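Local coordinates for protein GTP-sensing transcriptional pleiotropic repressor CodY (Clostridioides difficile, PDB 5N0L) that probably represses transcription in response to nutrients, sensing branched-chain amino acids such as isoleucine through its GAF domain, at residues F104-V118 with G128-N140. Residues are numbered along the deposited sequence; the frame is centred on the assembly and turned at random. Where two conformers were deposited one is given.
Sequences FPEEHGRLQKYTTVV and GTLVLSRYSNSFN. With ILE (isoleucine), chain G.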
ATOM      1  N   PHE A 104      -6.552  37.076   0.810  1.00 25.60           N
ATOM      2  CA  PHE A 104      -7.251  36.684   2.039  1.00 25.17           C
ATOM      3  C   PHE A 104      -8.106  37.864   2.428  1.00 23.88           C
ATOM      4  O   PHE A 104      -7.715  38.707   3.274  1.00 26.68           O
ATOM      5  CB  PHE A 104      -6.271  36.302   3.142  1.00 24.08           C
ATOM      6  CG  PHE A 104      -5.379  35.196   2.804  1.00 25.00           C
ATOM      7  CD1 PHE A 104      -5.829  33.884   2.610  1.00 26.08           C
ATOM      8  CD2 PHE A 104      -3.977  35.419   2.726  1.00 25.59           C
ATOM      9  CE1 PHE A 104      -4.988  32.866   2.332  1.00 26.30           C
ATOM     10  CE2 PHE A 104      -3.106  34.396   2.414  1.00 26.44           C
ATOM     11  CZ  PHE A 104      -3.561  33.094   2.222  1.00 29.94           C
ATOM     12  N   PRO A 105      -9.363  37.921   1.869  1.00 27.85           N
ATOM     13  CA  PRO A 105     -10.073  39.192   2.036  1.00 35.33           C
ATOM     14  C   PRO A 105     -10.637  39.558   3.379  1.00 30.84           C
ATOM     15  O   PRO A 105     -11.086  40.699   3.525  1.00 40.79           O
ATOM     16  CB  PRO A 105     -11.200  39.101   1.009  1.00 38.96           C
ATOM     17  CG  PRO A 105     -10.652  38.334  -0.059  1.00 32.53           C
ATOM     18  CD  PRO A 105      -9.772  37.303   0.589  1.00 35.79           C
ATOM     19  N   GLU A 106     -10.599  38.628   4.342  1.00 31.85           N
ATOM     20  CA  GLU A 106     -11.151  38.842   5.646  1.00 34.63           C
ATOM     21  C   GLU A 106     -10.112  39.181   6.678  1.00 38.90           C
ATOM     22  O   GLU A 106     -10.318  38.996   7.906  1.00 37.14           O
ATOM     23  CB  GLU A 106     -11.882  37.541   6.122  1.00 36.76           C
ATOM     24  CG  GLU A 106     -12.955  37.013   5.200  1.00 40.42           C
ATOM     25  CD  GLU A 106     -13.881  38.118   4.811  1.00 44.58           C
ATOM     26  OE1 GLU A 106     -14.457  38.741   5.747  1.00 58.46           O
ATOM     27  OE2 GLU A 106     -13.983  38.404   3.587  1.00 51.95           O
ATOM     28  N   GLU A 107      -8.978  39.697   6.243  1.00 30.23           N
ATOM     29  CA  GLU A 107      -7.941  39.884   7.197  1.00 30.55           C
ATOM     30  C   GLU A 107      -7.844  41.272   7.789  1.00 30.59           C
ATOM     31  O   GLU A 107      -6.730  41.627   8.345  1.00 34.83           O
ATOM     32  CB  GLU A 107      -6.579  39.499   6.558  1.00 29.29           C
ATOM     33  CG  GLU A 107      -6.460  38.045   6.242  1.00 27.02           C
ATOM     34  CD  GLU A 107      -6.705  37.143   7.426  1.00 29.28           C
ATOM     35  OE1 GLU A 107      -5.912  37.287   8.388  1.00 29.32           O
ATOM     36  OE2 GLU A 107      -7.711  36.293   7.385  1.00 29.58           O
ATOM     37  N   HIS A 108      -8.937  42.036   7.800  1.00 40.86           N
ATOM     38  CA  HIS A 108      -8.862  43.490   8.094  1.00 43.20           C
ATOM     39  C   HIS A 108      -8.243  43.963   9.459  1.00 52.86           C
ATOM     40  O   HIS A 108      -7.641  45.100   9.529  1.00 61.90           O
ATOM     41  CB  HIS A 108     -10.165  44.240   7.760  1.00 43.14           C
ATOM     42  CG  HIS A 108      -9.948  45.372   6.794  1.00 67.20           C
ATOM     43  ND1 HIS A 108      -9.051  46.401   7.047  1.00 77.39           N
ATOM     44  CD2 HIS A 108     -10.435  45.599   5.546  1.00 79.31           C
ATOM     45  CE1 HIS A 108      -9.015  47.225   6.011  1.00 86.95           C
ATOM     46  NE2 HIS A 108      -9.854  46.767   5.092  1.00 88.53           N
ATOM     47  N   GLY A 109      -8.315  43.152  10.526  1.00 48.84           N
ATOM     48  CA  GLY A 109      -7.497  43.531  11.749  1.00 42.35           C
ATOM     49  C   GLY A 109      -6.053  42.966  11.821  1.00 41.38           C
ATOM     50  O   GLY A 109      -5.378  43.095  12.854  1.00 45.18           O
ATOM     51  N   ARG A 110      -5.572  42.317  10.754  1.00 37.88           N
ATOM     52  CA  ARG A 110      -4.362  41.468  10.854  1.00 34.72           C
ATOM     53  C   ARG A 110      -3.410  41.830   9.707  1.00 33.49           C
ATOM     54  O   ARG A 110      -2.693  40.988   9.186  1.00 28.28           O
ATOM     55  CB  ARG A 110      -4.738  39.974  10.788  1.00 37.45           C
ATOM     56  CG  ARG A 110      -5.605  39.509  11.943  1.00 38.33           C
ATOM     57  CD  ARG A 110      -5.853  38.012  11.948  1.00 34.00           C
ATOM     58  NE  ARG A 110      -6.777  37.494  10.909  1.00 39.23           N
ATOM     59  CZ  ARG A 110      -8.027  37.060  11.120  1.00 37.91           C
ATOM     60  NH1 ARG A 110      -8.723  36.575  10.111  1.00 33.12           N
ATOM     61  NH2 ARG A 110      -8.598  37.133  12.317  1.00 40.24           N
ATOM     62  N   LEU A 111      -3.397  43.107   9.323  1.00 30.02           N
ATOM     63  CA  LEU A 111      -2.715  43.517   8.085  1.00 34.53           C
ATOM     64  C   LEU A 111      -1.265  43.739   8.362  1.00 27.19           C
ATOM     65  O   LEU A 111      -0.504  43.827   7.384  1.00 34.12           O
ATOM     66  CB  LEU A 111      -3.324  44.755   7.401  1.00 34.73           C
ATOM     67  CG  LEU A 111      -4.826  44.540   7.000  1.00 31.11           C
ATOM     68  CD1 LEU A 111      -5.363  45.833   6.401  1.00 42.43           C
ATOM     69  CD2 LEU A 111      -4.949  43.365   6.023  1.00 34.07           C
ATOM     70  N   GLN A 112      -0.895  43.810   9.643  1.00 28.65           N
ATOM     71  CA  GLN A 112       0.559  43.954  10.068  1.00 28.20           C
ATOM     72  C   GLN A 112       1.325  42.630  10.029  1.00 29.86           C
ATOM     73  O   GLN A 112       2.511  42.545  10.214  1.00 31.09           O
ATOM     74  CB  GLN A 112       0.751  44.600  11.437  1.00 34.68           C
ATOM     75  CG  GLN A 112      -0.397  45.322  12.071  1.00 50.24           C
ATOM     76  CD  GLN A 112      -1.217  44.372  12.939  1.00 59.34           C
ATOM     77  OE1 GLN A 112      -0.911  44.234  14.155  1.00 59.86           O
ATOM     78  NE2 GLN A 112      -2.252  43.685  12.325  1.00 35.50           N
ATOM     79  N   LYS A 113       0.678  41.541   9.749  1.00 25.20           N
ATOM     80  CA  LYS A 113       1.329  40.263   9.689  1.00 23.49           C
ATOM     81  C   LYS A 113       2.066  40.023   8.353  1.00 19.81           C
ATOM     82  O   LYS A 113       1.829  40.692   7.365  1.00 26.43           O
ATOM     83  CB  LYS A 113       0.260  39.147   9.848  1.00 24.14           C
ATOM     84  CG  LYS A 113      -0.348  39.278  11.234  1.00 27.41           C
ATOM     85  CD  LYS A 113      -1.330  38.148  11.523  1.00 27.58           C
ATOM     86  CE  LYS A 113      -0.625  36.910  11.916  1.00 24.92           C
ATOM     87  NZ  LYS A 113      -1.507  35.768  12.370  1.00 26.30           N
ATOM     88  N   TYR A 114       3.031  39.114   8.419  1.00 22.56           N
ATOM     89  CA  TYR A 114       3.717  38.615   7.252  1.00 22.36           C
ATOM     90  C   TYR A 114       3.213  37.237   7.011  1.00 19.68           C
ATOM     91  O   TYR A 114       3.272  36.414   7.922  1.00 20.76           O
ATOM     92  CB  TYR A 114       5.244  38.508   7.519  1.00 21.66           C
ATOM     93  CG  TYR A 114       5.862  39.901   7.819  1.00 21.31           C
ATOM     94  CD1 TYR A 114       6.303  40.689   6.774  1.00 25.64           C
ATOM     95  CD2 TYR A 114       5.983  40.372   9.094  1.00 23.68           C
ATOM     96  CE1 TYR A 114       6.834  41.948   7.032  1.00 26.91           C
ATOM     97  CE2 TYR A 114       6.532  41.638   9.381  1.00 23.17           C
ATOM     98  CZ  TYR A 114       6.930  42.434   8.324  1.00 21.32           C
ATOM     99  OH  TYR A 114       7.555  43.677   8.589  1.00 25.86           O
ATOM    100  N   THR A 115       2.787  37.009   5.798  1.00 21.92           N
ATOM    101  CA  THR A 115       2.277  35.697   5.401  1.00 22.98           C
ATOM    102  C   THR A 115       2.997  35.152   4.156  1.00 21.00           C
ATOM    103  O   THR A 115       3.175  35.879   3.154  1.00 26.92           O
ATOM    104  CB  THR A 115       0.743  35.829   5.142  1.00 25.82           C
ATOM    105  OG1 THR A 115       0.134  36.247   6.376  1.00 27.60           O
ATOM    106  CG2 THR A 115       0.215  34.396   4.669  1.00 28.57           C
ATOM    107  N   THR A 116       3.458  33.922   4.248  1.00 18.33           N
ATOM    108  CA  THR A 116       4.044  33.214   3.170  1.00 21.38           C
ATOM    109  C   THR A 116       3.157  32.037   2.725  1.00 22.06           C
ATOM    110  O   THR A 116       2.683  31.258   3.578  1.00 24.71           O
ATOM    111  CB  THR A 116       5.436  32.767   3.582  1.00 23.22           C
ATOM    112  OG1 THR A 116       6.251  33.988   3.722  1.00 23.92           O
ATOM    113  CG2 THR A 116       6.076  31.813   2.562  1.00 27.50           C
ATOM    114  N   VAL A 117       2.997  31.922   1.439  1.00 22.01           N
ATOM    115  CA  VAL A 117       2.121  30.886   0.805  1.00 21.70           C
ATOM    116  C   VAL A 117       2.927  30.043  -0.162  1.00 23.69           C
ATOM    117  O   VAL A 117       3.551  30.553  -1.171  1.00 25.08           O
ATOM    118  CB  VAL A 117       0.941  31.553   0.113  1.00 23.19           C
ATOM    119  CG1 VAL A 117      -0.032  30.466  -0.437  1.00 23.68           C
ATOM    120  CG2 VAL A 117       0.226  32.551   1.035  1.00 26.06           C
ATOM    121  N   VAL A 118       3.014  28.769   0.208  1.00 20.55           N
ATOM    122  CA  VAL A 118       3.842  27.814  -0.507  1.00 21.65           C
ATOM    123  C   VAL A 118       2.983  26.746  -1.146  1.00 20.92           C
ATOM    124  O   VAL A 118       2.345  25.963  -0.377  1.00 22.76           O
ATOM    125  CB  VAL A 118       4.871  27.150   0.377  1.00 21.67           C
ATOM    126  CG1 VAL A 118       5.788  26.240  -0.455  1.00 23.93           C
ATOM    127  CG2 VAL A 118       5.648  28.225   1.152  1.00 24.72           C
ATOM    128  N   GLY A 128      -2.100  20.931  -2.666  1.00 22.96           N
ATOM    129  CA  GLY A 128      -2.503  21.711  -1.548  1.00 24.43           C
ATOM    130  C   GLY A 128      -1.570  22.955  -1.389  1.00 20.81           C
ATOM    131  O   GLY A 128      -0.872  23.313  -2.380  1.00 24.46           O
ATOM    132  N   THR A 129      -1.646  23.546  -0.225  1.00 21.94           N
ATOM    133  CA  THR A 129      -0.941  24.813   0.100  1.00 21.18           C
ATOM    134  C   THR A 129      -0.527  24.831   1.518  1.00 23.80           C
ATOM    135  O   THR A 129      -1.191  24.385   2.411  1.00 21.17           O
ATOM    136  CB  THR A 129      -1.874  26.028  -0.228  1.00 24.20           C
ATOM    137  OG1 THR A 129      -2.411  25.931  -1.554  1.00 21.49           O
ATOM    138  CG2 THR A 129      -1.159  27.373  -0.183  1.00 25.84           C
ATOM    139  N   LEU A 130       0.713  25.334   1.760  1.00 20.28           N
ATOM    140  CA  LEU A 130       1.213  25.537   3.075  1.00 22.10           C
ATOM    141  C   LEU A 130       1.167  27.065   3.270  1.00 21.64           C
ATOM    142  O   LEU A 130       1.692  27.831   2.440  1.00 23.37           O
ATOM    143  CB  LEU A 130       2.647  24.976   3.198  1.00 19.23           C
ATOM    144  CG  LEU A 130       3.311  25.232   4.499  1.00 19.94           C
ATOM    145  CD1 LEU A 130       2.850  24.465   5.709  1.00 25.82           C
ATOM    146  CD2 LEU A 130       4.850  24.892   4.358  1.00 19.75           C
ATOM    147  N   VAL A 131       0.543  27.508   4.335  1.00 20.33           N
ATOM    148  CA  VAL A 131       0.360  28.913   4.707  1.00 22.45           C
ATOM    149  C   VAL A 131       0.963  29.156   6.073  1.00 22.22           C
ATOM    150  O   VAL A 131       0.779  28.416   7.061  1.00 20.51           O
ATOM    151  CB  VAL A 131      -1.132  29.338   4.709  1.00 23.17           C
ATOM    152  CG1 VAL A 131      -1.236  30.799   5.060  1.00 24.26           C
ATOM    153  CG2 VAL A 131      -1.761  29.098   3.371  1.00 22.71           C
ATOM    154  N   LEU A 132       1.896  30.158   6.134  1.00 20.31           N
ATOM    155  CA  LEU A 132       2.624  30.431   7.323  1.00 23.91           C
ATOM    156  C   LEU A 132       2.484  31.904   7.593  1.00 21.23           C
ATOM    157  O   LEU A 132       2.519  32.697   6.656  1.00 23.53           O
ATOM    158  CB  LEU A 132       4.127  30.122   7.174  1.00 22.71           C
ATOM    159  CG  LEU A 132       4.383  28.677   6.784  1.00 27.34           C
ATOM    160  CD1 LEU A 132       5.189  28.673   5.539  1.00 37.61           C
ATOM    161  CD2 LEU A 132       5.072  27.858   7.820  1.00 43.04           C
ATOM    162  N   SER A 133       2.203  32.253   8.846  1.00 20.40           N
ATOM    163  CA  SER A 133       1.896  33.633   9.178  1.00 20.17           C
ATOM    164  C   SER A 133       2.317  34.049  10.551  1.00 20.52           C
ATOM    165  O   SER A 133       2.204  33.290  11.472  1.00 19.57           O
ATOM    166  CB  SER A 133       0.434  33.899   8.972  1.00 23.49           C
ATOM    167  OG  SER A 133       0.047  35.240   9.188  1.00 29.84           O
ATOM    168  N   ARG A 134       2.937  35.256  10.691  1.00 20.88           N
ATOM    169  CA  ARG A 134       3.412  35.695  11.971  1.00 20.53           C
ATOM    170  C   ARG A 134       3.527  37.230  12.012  1.00 17.39           C
ATOM    171  O   ARG A 134       3.519  37.929  10.978  1.00 21.05           O
ATOM    172  CB  ARG A 134       4.745  35.007  12.342  1.00 22.28           C
ATOM    173  CG  ARG A 134       5.890  35.585  11.457  1.00 21.11           C
ATOM    174  CD  ARG A 134       7.094  34.766  11.728  1.00 21.20           C
ATOM    175  NE  ARG A 134       8.329  35.280  11.020  1.00 22.42           N
ATOM    176  CZ  ARG A 134       9.440  34.572  10.919  1.00 22.78           C
ATOM    177  NH1 ARG A 134       9.585  33.379  11.463  1.00 24.63           N
ATOM    178  NH2 ARG A 134      10.553  35.170  10.306  1.00 23.45           N
ATOM    179  N   TYR A 135       3.577  37.743  13.195  1.00 18.64           N
ATOM    180  CA  TYR A 135       3.707  39.177  13.449  1.00 20.35           C
ATOM    181  C   TYR A 135       5.253  39.475  13.450  1.00 21.01           C
ATOM    182  O   TYR A 135       6.062  38.587  13.603  1.00 19.94           O
ATOM    183  CB  TYR A 135       3.215  39.595  14.813  1.00 20.66           C
ATOM    184  CG  TYR A 135       1.605  39.518  14.904  1.00 21.43           C
ATOM    185  CD1 TYR A 135       0.882  40.549  14.423  1.00 24.67           C
ATOM    186  CD2 TYR A 135       1.005  38.423  15.392  1.00 27.01           C
ATOM    187  CE1 TYR A 135      -0.505  40.560  14.396  1.00 26.41           C
ATOM    188  CE2 TYR A 135      -0.384  38.401  15.432  1.00 24.96           C
ATOM    189  CZ  TYR A 135      -1.119  39.434  14.905  1.00 29.14           C
ATOM    190  OH  TYR A 135      -2.519  39.410  14.903  1.00 29.66           O
ATOM    191  N   SER A 136       5.475  40.739  13.230  1.00 21.07           N
ATOM    192  CA  SER A 136       6.797  41.441  13.642  0.50 21.85           C
ATOM    193  C   SER A 136       7.953  41.164  12.666  1.00 21.06           C
ATOM    194  O   SER A 136       8.632  42.120  12.265  1.00 24.31           O
ATOM    195  CB  SER A 136       7.155  41.114  15.090  0.50 23.33           C
ATOM    196  OG  SER A 136       8.255  41.908  15.649  0.50 22.28           O
ATOM    197  N   ASN A 137       8.261  39.946  12.363  1.00 20.20           N
ATOM    198  CA  ASN A 137       9.387  39.523  11.494  1.00 24.42           C
ATOM    199  C   ASN A 137       9.019  39.011  10.150  1.00 23.32           C
ATOM    200  O   ASN A 137       8.394  37.933  10.011  1.00 21.85           O
ATOM    201  CB  ASN A 137      10.285  38.528  12.254  1.00 23.96           C
ATOM    202  CG  ASN A 137      10.990  39.198  13.487  1.00 27.65           C
ATOM    203  OD1 ASN A 137      11.748  40.210  13.341  1.00 29.51           O
ATOM    204  ND2 ASN A 137      10.769  38.624  14.687  1.00 27.71           N
ATOM    205  N   SER A 138       9.563  39.613   9.096  1.00 22.93           N
ATOM    206  CA  SER A 138       9.489  39.034   7.813  1.00 23.46           C
ATOM    207  C   SER A 138      10.235  37.699   7.737  1.00 22.77           C
ATOM    208  O   SER A 138      11.137  37.403   8.569  1.00 21.24           O
ATOM    209  CB  SER A 138      10.057  40.009   6.795  1.00 26.98           C
ATOM    210  OG  SER A 138      11.385  40.351   7.263  1.00 27.18           O
ATOM    211  N   PHE A 139       9.849  36.843   6.800  1.00 23.89           N
ATOM    212  CA  PHE A 139      10.507  35.579   6.535  1.00 22.85           C
ATOM    213  C   PHE A 139      11.729  35.871   5.693  1.00 25.00           C
ATOM    214  O   PHE A 139      11.715  36.743   4.865  1.00 30.50           O
ATOM    215  CB  PHE A 139       9.556  34.674   5.811  1.00 22.08           C
ATOM    216  CG  PHE A 139       8.369  34.254   6.708  1.00 22.63           C
ATOM    217  CD1 PHE A 139       8.534  33.285   7.594  1.00 24.86           C
ATOM    218  CD2 PHE A 139       7.149  34.894   6.638  1.00 25.71           C
ATOM    219  CE1 PHE A 139       7.469  32.820   8.440  1.00 22.93           C
ATOM    220  CE2 PHE A 139       6.078  34.439   7.475  1.00 22.13           C
ATOM    221  CZ  PHE A 139       6.269  33.428   8.370  1.00 22.59           C
ATOM    222  N   ASN A 140      12.769  35.119   5.928  1.00 23.28           N
ATOM    223  CA  ASN A 140      14.013  35.280   5.100  1.00 22.88           C
ATOM    224  C   ASN A 140      14.200  34.027   4.281  1.00 24.39           C
ATOM    225  O   ASN A 140      13.353  33.049   4.303  1.00 21.32           O
ATOM    226  CB  ASN A 140      15.108  35.659   6.100  1.00 23.60           C
ATOM    227  CG  ASN A 140      15.477  34.540   7.057  1.00 24.15           C
ATOM    228  OD1 ASN A 140      15.470  33.317   6.692  1.00 25.50           O
ATOM    229  ND2 ASN A 140      15.811  34.921   8.313  1.00 25.75           N
TER
HETATM  230  N   ILE G 201      -5.922  34.544   9.369  1.00 31.56           N
HETATM  231  CA  ILE G 201      -4.655  33.818   9.057  1.00 31.98           C
HETATM  232  C   ILE G 201      -3.678  33.993  10.191  1.00 31.93           C
HETATM  233  O   ILE G 201      -3.444  35.130  10.597  1.00 30.98           O
HETATM  234  CB  ILE G 201      -4.084  34.305   7.742  1.00 32.63           C
HETATM  235  CG1 ILE G 201      -5.045  33.918   6.608  1.00 34.42           C
HETATM  236  CG2 ILE G 201      -2.796  33.616   7.441  1.00 33.97           C
HETATM  237  CD1 ILE G 201      -4.997  32.462   6.184  1.00 28.60           C
HETATM  238  OXT ILE G 201      -3.239  32.990  10.712  1.00 30.06           O
HETATM  239  O   HOH W   1      -4.147  41.589  15.334  1.00 51.49           O
HETATM  240  O   HOH W   2       3.666  42.564  12.756  1.00 33.19           O
HETATM  241  O   HOH W   3       0.420  34.081  13.511  1.00 24.23           O
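Lys113 lays its side chain over one face of the Tyr135 ring, CG standing 3.7 Å from the ring centroid in a CH-pi contact displaced toward the rim. The contact as a whole illustrates how a GAF domain can build an effector pocket on an antiparallel hairpin: that of strands 114-122 and 125-134 brings Lys113 and Ser133 to the isoleucine. A bend at chi3 (80°) in an otherwise extended chain turns the ammonium away from the ring to the ligand: Lys113 NZ donates to the isoleucine carboxylate oxygen O at 2.7 Å, pairs with Asp63 and, through a water, reaches Ser133 O. Tyr135 OH also bonds Asp63, so ring and lysine share an acidic partner.

Deeper in, Thr115 and Ser133 form a non-hydrogen-bonded pair whose hydroxyls nevertheless bond each other, OG1 to OG, at 3.0 Å. With OG anti to the backbone N (chi1 -176°), Ser133 sets its hydroxyl beside Thr115 OG1 and Lys113 CE. Ser133 CB meets isoleucine CG2 at 3.6 Å. Val131 CG1 touches that same methyl and Thr115 CG2, and the Phe104 ring offers one face to isoleucine CD1.

The reverse face of the sheet works differently. Tyr114 receives Ser138 CB over its ring, and Phe139 turns an edge to Tyr114 O while Arg134 NE sits over one of its faces, offset toward the rim. Arg134 NE in turn holds Asn137 O at 2.8 Å, fixing the loop after the strand.

At the amino end of the ligand, Glu107 OE1 accepts isoleucine N at 2.9 Å, and Arg110 grips the carboxylate side-on, NE to OE1 and NH1 to OE2. The chemistry thus matches a zwitterion: here Glu107 meets the amino group, Lys113 the carboxylate, and apolar groups the branched side chain, while Asn43, Tyr45, Asp63 and Ser65 complete the polar site.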